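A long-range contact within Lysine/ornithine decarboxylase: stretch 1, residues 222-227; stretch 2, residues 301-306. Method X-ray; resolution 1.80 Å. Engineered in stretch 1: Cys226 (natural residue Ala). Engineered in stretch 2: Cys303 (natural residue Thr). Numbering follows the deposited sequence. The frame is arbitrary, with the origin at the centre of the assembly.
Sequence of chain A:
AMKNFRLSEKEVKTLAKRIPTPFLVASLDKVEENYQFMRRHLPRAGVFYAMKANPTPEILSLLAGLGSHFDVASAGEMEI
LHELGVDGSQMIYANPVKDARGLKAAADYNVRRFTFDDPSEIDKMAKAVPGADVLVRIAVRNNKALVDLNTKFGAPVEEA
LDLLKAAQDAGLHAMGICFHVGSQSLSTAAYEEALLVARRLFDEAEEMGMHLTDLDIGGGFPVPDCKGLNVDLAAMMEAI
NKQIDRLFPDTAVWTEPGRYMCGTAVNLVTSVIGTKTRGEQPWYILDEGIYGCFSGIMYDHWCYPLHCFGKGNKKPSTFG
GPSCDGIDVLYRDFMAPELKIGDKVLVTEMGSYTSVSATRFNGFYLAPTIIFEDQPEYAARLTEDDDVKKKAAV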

# COMPACT_ATOMS: atom_id res chain seq x y z
N PRO A 222 18.99 10.81 7.38
CA PRO A 222 18.64 9.43 7.64
C PRO A 222 18.13 9.18 9.02
O PRO A 222 18.27 9.98 9.92
N VAL A 223 17.50 8.05 9.16
CA VAL A 223 16.96 7.57 10.48
C VAL A 223 17.48 6.12 10.70
O VAL A 223 17.69 5.36 9.72
N PRO A 224 17.62 5.69 11.97
CA PRO A 224 18.07 4.36 12.32
C PRO A 224 17.04 3.29 11.87
O PRO A 224 15.81 3.48 11.95
N ASP A 225 17.57 2.16 11.43
CA ASP A 225 16.76 1.00 11.10
C ASP A 225 17.12 -0.15 12.07
O ASP A 225 17.62 0.11 13.12
N CYS A 226 16.79 -1.39 11.75
CA CYS A 226 17.06 -2.51 12.69
C CYS A 226 18.59 -2.70 12.97
O CYS A 226 18.92 -3.27 13.99
N LYS A 227 19.45 -2.09 12.19
CA LYS A 227 20.91 -2.02 12.51
C LYS A 227 21.44 -0.68 12.96
O LYS A 227 22.60 -0.42 12.81
N HIS A 301 12.10 -0.36 1.18
CA HIS A 301 13.19 -1.32 1.32
C HIS A 301 13.68 -1.40 2.78
O HIS A 301 14.89 -1.48 3.04
N TRP A 302 12.78 -1.33 3.75
CA TRP A 302 13.16 -1.05 5.13
C TRP A 302 13.11 -2.25 6.08
O TRP A 302 12.39 -3.17 5.84
N CYS A 303 13.92 -2.23 7.15
CA CYS A 303 13.89 -3.30 8.18
C CYS A 303 13.71 -2.60 9.49
O CYS A 303 14.58 -1.80 9.83
N TYR A 304 12.56 -2.76 10.18
CA TYR A 304 12.25 -2.03 11.38
C TYR A 304 12.76 -2.76 12.63
O TYR A 304 12.74 -3.98 12.65
N PRO A 305 13.17 -2.05 13.68
CA PRO A 305 13.62 -2.71 14.90
C PRO A 305 12.43 -3.28 15.69
O PRO A 305 11.69 -2.52 16.25
N LEU A 306 12.39 -4.59 15.82
CA LEU A 306 11.41 -5.32 16.58
C LEU A 306 11.92 -5.64 17.95
O LEU A 306 13.03 -6.16 18.07

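The contact joins two loop segments far apart in sequence and buries 326 Å² in total. Cys226, Trp302 and Cys303 cover the most surface.

Cys226 and Cys303 are both engineered, replacing Ala and Thr, and they form a disulfide. Cys226 SG lies 2.3 Å from Cys303 SG, with chi3 at 108°. The two halves approach differently. The CA-to-CB bond of Cys303 points toward stretch 1, and its chi1 is t (173°). That of Cys226 points sideways, and a p rotamer (66°) brings its sulfur to the bond. A backbone hydrogen bond lies beside this covalent link: Cys226 N donates to Cys303 O at 3.0 Å, with an N-H...O angle of 146°. Cys226 CB also sits 3.8 Å from Tyr304 O, although the Tyr304 side chain itself points away.

Trp302 starts sideways, but with chi1 t (-157°) and chi2 -94° the end of its indole comes nearer to stretch 1. The backbone carbonyls of Val223 and Pro224 meet the ring at its edge; Val223 O is 3.6 Å from Trp302 CH2. Val223, chi1 t, points toward stretch 2 and adds a looser apolar contact, its CG1 4.3 Å from Trp302 CZ2. Water 1 accepts from Trp302 NE1 at 2.8 Å and donates to Pro224 O at 2.8 Å, so the indole nitrogen is satisfied through a bridge.

Asp225 lies between these two centres. Its CB is 3.7 Å from Trp302 CZ2 and 3.4 Å from Cys303 O. Its chi1 is p (75°). The carboxylate has polar partners at both oxygens: OD1 accepts from Lys227 N at 2.9 Å, within the loop, while water 2 donates to OD2 at 2.6 Å and accepts from Cys303 N at 3.2 Å. Pro305 packs its ring against the backbone here, with CG 3.8 Å from Asp225 O.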

# COMPACT_ATOMS: atom_id res chain seq x y z
CB PRO A 222 19.94 8.70 7.34
CG PRO A 222 20.95 9.64 7.86
CD PRO A 222 20.43 10.95 7.25
CB VAL A 223 15.44 7.59 10.28
CG1 VAL A 223 14.62 6.63 11.16
CG2 VAL A 223 14.91 9.04 10.31
CB PRO A 224 18.15 4.35 13.86
CG PRO A 224 17.76 5.65 14.30
CD PRO A 224 17.41 6.55 13.15
CB ASP A 225 16.91 0.64 9.63
CG ASP A 225 18.23 -0.02 9.30
OD1 ASP A 225 19.09 -0.10 10.17
OD2 ASP A 225 18.36 -0.49 8.17
CB CYS A 226 16.50 -3.81 12.13
SG CYS A 226 17.32 -4.34 10.65
CB LYS A 227 21.67 -2.53 11.30
CG LYS A 227 21.36 -4.03 11.10
CD LYS A 227 22.02 -4.59 9.87
CE LYS A 227 21.62 -6.06 9.74
NZ LYS A 227 21.37 -6.43 8.31
CB HIS A 301 14.40 -0.97 0.41
CG HIS A 301 14.01 -0.54 -0.97
ND1 HIS A 301 14.35 0.70 -1.49
CD2 HIS A 301 13.20 -1.13 -1.89
CE1 HIS A 301 13.81 0.83 -2.69
NE2 HIS A 301 13.11 -0.26 -2.96
CB TRP A 302 12.29 0.07 5.67
CG TRP A 302 12.87 0.84 6.82
CD1 TRP A 302 12.66 0.60 8.14
CD2 TRP A 302 13.74 1.96 6.76
NE1 TRP A 302 13.35 1.50 8.90
CE2 TRP A 302 14.02 2.35 8.07
CE3 TRP A 302 14.30 2.69 5.71
CZ2 TRP A 302 14.84 3.43 8.36
CZ3 TRP A 302 15.09 3.75 6.00
CH2 TRP A 302 15.37 4.11 7.32
CB CYS A 303 15.27 -3.98 8.16
SG CYS A 303 15.55 -5.21 9.49
CB TYR A 304 10.71 -1.80 11.55
CG TYR A 304 10.20 -0.98 10.39
CD1 TYR A 304 10.22 0.40 10.44
CD2 TYR A 304 9.72 -1.60 9.28
CE1 TYR A 304 9.79 1.16 9.31
CE2 TYR A 304 9.29 -0.86 8.16
CZ TYR A 304 9.38 0.49 8.17
OH TYR A 304 8.97 1.19 7.03
CB PRO A 305 14.28 -1.59 15.73
CG PRO A 305 14.28 -0.45 14.86
CD PRO A 305 13.38 -0.59 13.74
CB LEU A 306 11.01 -6.60 15.78
CG LEU A 306 10.08 -7.55 16.52
CD1 LEU A 306 8.69 -6.93 16.78
CD2 LEU A 306 9.93 -8.75 15.66
O HOH W 1 13.39 2.13 11.63
O HOH W 2 16.42 -0.42 6.41